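Local coordinates for DNA fragmentation factor 40 KDA subunit (Mus musculus, PDB 1V0D), which cuts chromosomal DNA as a caspase-activated endonuclease, causing DNA fragmentation and chromatin condensation during apoptosis, at residues F227-P232 and K301-A306; G282-W287 and I322-T327. All blocks are in the same frame, centred on the assembly; numbering follows the deposited sequence.

Interaction 1 (F227-P232 and K301-A306); sequences FSCQGP and KLVHIA. With ZN (zinc ion), chain B.
Q230 grips the backbone of L302 at both N and O, along one edge of the strand. The N-H of Q230 is bonded to L302 O (3.0 Å), and its extended side chain brings OE1 to L302 N (3.2 Å), a weak but fairly straight bond. Because K301 and V303 pair with D262 and N260 of strand 260-263, these bonds engage the other edge of strand 300-303. An alanine in place of Q230 would probably leave L302 N without its OE1 partner and uncover the CG of K301, beside which NE2 lies. K301 crosses Q230 and runs past the carbonyl oxygens of G231 and P232; its final bend (chi4 79°) turns NZ to make a weak hydrogen bond to L235 O. The side chains of F227 and L302 meet at about a right angle, CD2 of F227 lying 3.4 Å from CD2 of L302. The sulfur of C229, anti to its backbone N (chi1 -178°), binds zinc at 2.4 Å. It also accepts an almost linear bond from H304 N to SG (3.3 Å) and a weaker one from G231 N, two N-H groups that would probably temper the charge of a thiolate. CB of H304 lies beside this sulfur, while its ring leads away to stack on H242; ND1 of H304 receives A306 N in the ring plane (2.7 Å). C238, H242 and C307 complete the four-ligand zinc site, which ties the loop at C229 to the residues following strand 300-303, the second strand of a two-stranded antiparallel sheet consistent with the His-Me finger family.

Interaction 2 (G282-W287 and I322-T327); sequences GREVNW and IYRPQT
V285 and Y323 form a single antiparallel beta bridge at the surface, joining the turn between helices 267-281 and 287-295 to the C-terminal tail. They are a non-hydrogen-bonded pair, flanked by the backbone bonds R324 N to E284 O (2.9 Å) and N286 N to I322 O (2.8 Å). Inward of the bridge, V285 and I322 both pack on A278 and F290, seating it on the two helices. The Y323 ring is covered on both faces. The guanidinium of R283 lies flat on one, off-centre, in a cation-pi stack with CZ 3.8 Å from the ring centroid and the planes 26° apart; CG2 of I322 sits over the centre of the opposite face. E284 O meets the ring at its edge. The bend at chi3 of R283 (-66°) swings NE back over the ring, and NH2 forms a salt bridge with D281, which helps hold the guanidinium in place. R324 reaches back across the 282-287 segment, its chain extended as far as NE. Its NE makes a weak salt-bridge bond to E284 OE2 (3.2 Å), with carboxylate and guanidinium planes 69° apart, while NH2 forms a salt bridge with E288. One face of this guanidinium looks onto V285 O and N286 CA. N286 is the centre of an inverse gamma turn, and its ND2 is bonded to R321 O. The turn is closed by a weak bond from W287 N to V285 O (2.9 Å).

How the interactions relate
Interaction 1 lies near the middle of the chain and interaction 2 at its far periphery, their centres 34 Å apart and their nearest atoms about 17 Å apart, so they do not touch. Their segments alternate along the chain: 227-232, 282-287, 301-306, 322-327. Helix 287-295 leads from 282-287 to 301-306. Interaction 1 belongs to the metal-bearing part: it contributes C229 to the zinc site, and the V303 side chain is about 8 Å from the magnesium ion bound by D262 and H308. Interaction 2 joins the C-terminal tail to the loop between two helices; its W287 packs on helix 186-202, the W287 side chain about 12 Å from a bound lead ion.

Interaction 1 (F227-P232 and K301-A306)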
loop_
_atom_site.group_PDB
_atom_site.type_symbol
_atom_site.label_atom_id
_atom_site.label_comp_id
_atom_site.label_asym_id
_atom_site.label_seq_id
_atom_site.Cartn_x
_atom_site.Cartn_y
_atom_site.Cartn_z
ATOM N N PHE A 227 14.225 -8.450 4.753
ATOM C CA PHE A 227 14.482 -7.657 3.553
ATOM C C PHE A 227 14.850 -6.232 3.949
ATOM O O PHE A 227 14.309 -5.688 4.912
ATOM C CB PHE A 227 13.258 -7.601 2.646
ATOM C CG PHE A 227 12.808 -8.934 2.141
ATOM C CD1 PHE A 227 12.098 -9.807 2.965
ATOM C CD2 PHE A 227 13.059 -9.315 0.823
ATOM C CE1 PHE A 227 11.638 -11.045 2.480
ATOM C CE2 PHE A 227 12.603 -10.550 0.326
ATOM C CZ PHE A 227 11.892 -11.413 1.155
ATOM N N SER A 228 15.780 -5.629 3.212
ATOM C CA SER A 228 16.209 -4.263 3.489
ATOM C C SER A 228 15.836 -3.372 2.335
ATOM O O SER A 228 16.037 -3.728 1.174
ATOM C CB SER A 228 17.716 -4.192 3.689
ATOM O OG SER A 228 18.088 -4.698 4.957
ATOM N N CYS A 229 15.283 -2.210 2.644
ATOM C CA CYS A 229 14.915 -1.289 1.586
ATOM C C CYS A 229 16.220 -0.915 0.885
ATOM O O CYS A 229 17.231 -0.658 1.543
ATOM C CB CYS A 229 14.261 -0.040 2.177
ATOM S SG CYS A 229 13.716 1.133 0.941
ATOM N N GLN A 230 16.219 -0.901 -0.441
ATOM C CA GLN A 230 17.426 -0.529 -1.156
ATOM C C GLN A 230 17.415 0.968 -1.471
ATOM O O GLN A 230 18.166 1.428 -2.335
ATOM C CB GLN A 230 17.537 -1.321 -2.449
ATOM C CG GLN A 230 17.410 -2.818 -2.276
ATOM C CD GLN A 230 17.702 -3.564 -3.569
ATOM O OE1 GLN A 230 17.089 -4.596 -3.867
ATOM N NE2 GLN A 230 18.652 -3.042 -4.342
ATOM N N GLY A 231 16.559 1.719 -0.773
ATOM C CA GLY A 231 16.450 3.157 -0.983
ATOM C C GLY A 231 15.863 3.525 -2.335
ATOM O O GLY A 231 15.722 2.658 -3.198
ATOM N N PRO A 232 15.502 4.795 -2.564
ATOM C CA PRO A 232 14.940 5.123 -3.877
ATOM C C PRO A 232 15.877 4.787 -5.044
ATOM O O PRO A 232 17.066 4.521 -4.849
ATOM C CB PRO A 232 14.624 6.616 -3.760
ATOM C CG PRO A 232 15.562 7.092 -2.704
ATOM C CD PRO A 232 15.549 5.982 -1.698
ATOM N N LYS A 301 14.768 -2.549 -7.894
ATOM C CA LYS A 301 15.185 -2.198 -6.540
ATOM C C LYS A 301 13.993 -2.532 -5.631
ATOM O O LYS A 301 12.856 -2.187 -5.954
ATOM C CB LYS A 301 15.474 -0.698 -6.448
ATOM C CG LYS A 301 16.936 -0.278 -6.293
ATOM C CD LYS A 301 16.990 1.216 -5.897
ATOM C CE LYS A 301 18.374 1.692 -5.406
ATOM N NZ LYS A 301 19.372 1.961 -6.506
ATOM N N LEU A 302 14.235 -3.214 -4.515
ATOM C CA LEU A 302 13.152 -3.537 -3.594
ATOM C C LEU A 302 13.041 -2.388 -2.611
ATOM O O LEU A 302 13.893 -2.231 -1.745
ATOM C CB LEU A 302 13.448 -4.827 -2.832
ATOM C CG LEU A 302 12.444 -5.196 -1.725
ATOM C CD1 LEU A 302 11.072 -5.475 -2.315
ATOM C CD2 LEU A 302 12.949 -6.419 -0.981
ATOM N N VAL A 303 11.992 -1.582 -2.738
ATOM C CA VAL A 303 11.827 -0.437 -1.848
ATOM C C VAL A 303 10.560 -0.420 -1.012
ATOM O O VAL A 303 9.501 -0.905 -1.424
ATOM C CB VAL A 303 11.834 0.916 -2.623
ATOM C CG1 VAL A 303 13.090 1.051 -3.453
ATOM C CG2 VAL A 303 10.608 1.017 -3.505
ATOM N N HIS A 304 10.696 0.175 0.165
ATOM C CA HIS A 304 9.602 0.383 1.097
ATOM C C HIS A 304 8.809 1.475 0.385
ATOM O O HIS A 304 9.355 2.190 -0.444
ATOM C CB HIS A 304 10.191 0.863 2.426
ATOM C CG HIS A 304 9.196 1.442 3.382
ATOM N ND1 HIS A 304 8.591 2.666 3.176
ATOM C CD2 HIS A 304 8.798 1.024 4.607
ATOM C CE1 HIS A 304 7.872 2.982 4.239
ATOM N NE2 HIS A 304 7.981 2.003 5.121
ATOM N N ILE A 305 7.527 1.602 0.682
ATOM C CA ILE A 305 6.709 2.588 -0.015
ATOM C C ILE A 305 7.190 4.042 0.089
ATOM O O ILE A 305 6.963 4.842 -0.822
ATOM C CB ILE A 305 5.230 2.488 0.444
ATOM C CG1 ILE A 305 4.366 3.405 -0.418
ATOM C CG2 ILE A 305 5.115 2.818 1.933
ATOM C CD1 ILE A 305 2.909 3.329 -0.105
ATOM N N ALA A 306 7.862 4.381 1.184
ATOM C CA ALA A 306 8.348 5.747 1.374
ATOM C C ALA A 306 9.578 6.054 0.499
ATOM O O ALA A 306 10.013 7.208 0.390
ATOM C CB ALA A 306 8.682 5.981 2.854
HETATM ZN ZN ZN B . 13.679 3.040 2.341
#

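Interaction 2 (G282-W287 and I322-T327)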
loop_
_atom_site.group_PDB
_atom_site.type_symbol
_atom_site.label_atom_id
_atom_site.label_comp_id
_atom_site.label_asym_id
_atom_site.label_seq_id
_atom_site.Cartn_x
_atom_site.Cartn_y
_atom_site.Cartn_z
ATOM N N GLY A 282 15.004 -2.953 -37.404
ATOM C CA GLY A 282 15.461 -3.746 -38.525
ATOM C C GLY A 282 16.679 -4.542 -38.116
ATOM O O GLY A 282 16.895 -5.651 -38.607
ATOM N N ARG A 283 17.489 -3.979 -37.226
ATOM C CA ARG A 283 18.670 -4.687 -36.749
ATOM C C ARG A 283 18.189 -5.789 -35.806
ATOM O O ARG A 283 17.071 -5.733 -35.287
ATOM C CB ARG A 283 19.624 -3.732 -36.023
ATOM C CG ARG A 283 20.578 -2.985 -36.950
ATOM C CD ARG A 283 21.223 -1.781 -36.266
ATOM N NE ARG A 283 20.233 -0.747 -35.951
ATOM C CZ ARG A 283 20.449 0.304 -35.158
ATOM N NH1 ARG A 283 21.633 0.490 -34.579
ATOM N NH2 ARG A 283 19.466 1.167 -34.936
ATOM N N GLU A 284 19.020 -6.800 -35.598
ATOM C CA GLU A 284 18.644 -7.900 -34.723
ATOM C C GLU A 284 18.669 -7.430 -33.269
ATOM O O GLU A 284 19.691 -6.933 -32.785
ATOM C CB GLU A 284 19.612 -9.066 -34.914
ATOM C CG GLU A 284 18.992 -10.444 -34.759
ATOM C CD GLU A 284 20.055 -11.501 -34.513
ATOM O OE1 GLU A 284 21.135 -11.399 -35.148
ATOM O OE2 GLU A 284 19.816 -12.426 -33.696
ATOM N N VAL A 285 17.549 -7.604 -32.574
ATOM C CA VAL A 285 17.439 -7.173 -31.190
ATOM C C VAL A 285 17.987 -8.128 -30.138
ATOM O O VAL A 285 17.669 -9.314 -30.123
ATOM C CB VAL A 285 15.984 -6.871 -30.831
ATOM C CG1 VAL A 285 15.884 -6.477 -29.378
ATOM C CG2 VAL A 285 15.464 -5.763 -31.703
ATOM N N ASN A 286 18.807 -7.583 -29.248
ATOM C CA ASN A 286 19.393 -8.350 -28.161
ATOM C C ASN A 286 18.364 -8.406 -27.038
ATOM O O ASN A 286 18.561 -7.824 -25.966
ATOM C CB ASN A 286 20.671 -7.669 -27.672
ATOM C CG ASN A 286 21.205 -8.284 -26.397
ATOM O OD1 ASN A 286 21.066 -9.491 -26.168
ATOM N ND2 ASN A 286 21.833 -7.463 -25.563
ATOM N N TRP A 287 17.271 -9.121 -27.295
ATOM C CA TRP A 287 16.177 -9.243 -26.335
ATOM C C TRP A 287 16.579 -9.642 -24.918
ATOM O O TRP A 287 15.876 -9.317 -23.961
ATOM C CB TRP A 287 15.090 -10.196 -26.870
ATOM C CG TRP A 287 15.464 -11.641 -26.937
ATOM C CD1 TRP A 287 15.835 -12.341 -28.047
ATOM C CD2 TRP A 287 15.497 -12.570 -25.846
ATOM N NE1 TRP A 287 16.102 -13.652 -27.718
ATOM C CE2 TRP A 287 15.902 -13.820 -26.372
ATOM C CE3 TRP A 287 15.225 -12.468 -24.472
ATOM C CZ2 TRP A 287 16.041 -14.966 -25.571
ATOM C CZ3 TRP A 287 15.366 -13.612 -23.673
ATOM C CH2 TRP A 287 15.770 -14.842 -24.228
ATOM N N ILE A 322 21.328 -2.611 -26.935
ATOM C CA ILE A 322 20.041 -2.912 -27.538
ATOM C C ILE A 322 20.096 -3.927 -28.684
ATOM O O ILE A 322 19.233 -4.813 -28.771
ATOM C CB ILE A 322 19.358 -1.607 -28.007
ATOM C CG1 ILE A 322 19.014 -0.755 -26.778
ATOM C CG2 ILE A 322 18.113 -1.919 -28.825
ATOM C CD1 ILE A 322 18.429 0.608 -27.086
ATOM N N TYR A 323 21.108 -3.824 -29.548
ATOM C CA TYR A 323 21.213 -4.753 -30.675
ATOM C C TYR A 323 22.363 -5.746 -30.589
ATOM O O TYR A 323 23.384 -5.488 -29.954
ATOM C CB TYR A 323 21.316 -3.987 -31.991
ATOM C CG TYR A 323 20.191 -3.006 -32.228
ATOM C CD1 TYR A 323 20.374 -1.649 -32.007
ATOM C CD2 TYR A 323 18.947 -3.438 -32.679
ATOM C CE1 TYR A 323 19.354 -0.743 -32.230
ATOM C CE2 TYR A 323 17.921 -2.544 -32.903
ATOM C CZ TYR A 323 18.131 -1.194 -32.674
ATOM O OH TYR A 323 17.109 -0.288 -32.865
ATOM N N ARG A 324 22.183 -6.893 -31.237
ATOM C CA ARG A 324 23.204 -7.931 -31.238
ATOM C C ARG A 324 24.346 -7.524 -32.148
ATOM O O ARG A 324 24.122 -7.117 -33.293
ATOM C CB ARG A 324 22.633 -9.263 -31.728
ATOM C CG ARG A 324 21.692 -9.952 -30.761
ATOM C CD ARG A 324 21.396 -11.369 -31.228
ATOM N NE ARG A 324 20.212 -11.941 -30.599
ATOM C CZ ARG A 324 20.045 -12.057 -29.286
ATOM N NH1 ARG A 324 20.986 -11.640 -28.448
ATOM N NH2 ARG A 324 18.933 -12.600 -28.812
ATOM N N PRO A 325 25.589 -7.625 -31.646
ATOM C CA PRO A 325 26.822 -7.286 -32.359
ATOM C C PRO A 325 26.933 -8.050 -33.659
ATOM O O PRO A 325 26.757 -9.267 -33.678
ATOM C CB PRO A 325 27.909 -7.704 -31.381
ATOM C CG PRO A 325 27.273 -7.459 -30.067
ATOM C CD PRO A 325 25.894 -8.033 -30.265
ATOM N N GLN A 326 27.207 -7.335 -34.748
ATOM C CA GLN A 326 27.367 -7.976 -36.047
ATOM C C GLN A 326 28.804 -8.492 -36.064
ATOM O O GLN A 326 29.754 -7.699 -36.004
ATOM C CB GLN A 326 27.148 -6.963 -37.178
ATOM N N THR A 327 28.965 -9.814 -36.118
ATOM C CA THR A 327 30.296 -10.418 -36.130
ATOM C C THR A 327 30.989 -10.145 -37.462
ATOM O O THR A 327 30.705 -10.800 -38.472
ATOM C CB THR A 327 30.227 -11.948 -35.887
ATOM O OG1 THR A 327 29.740 -12.200 -34.562
ATOM C CG2 THR A 327 31.608 -12.583 -36.042
#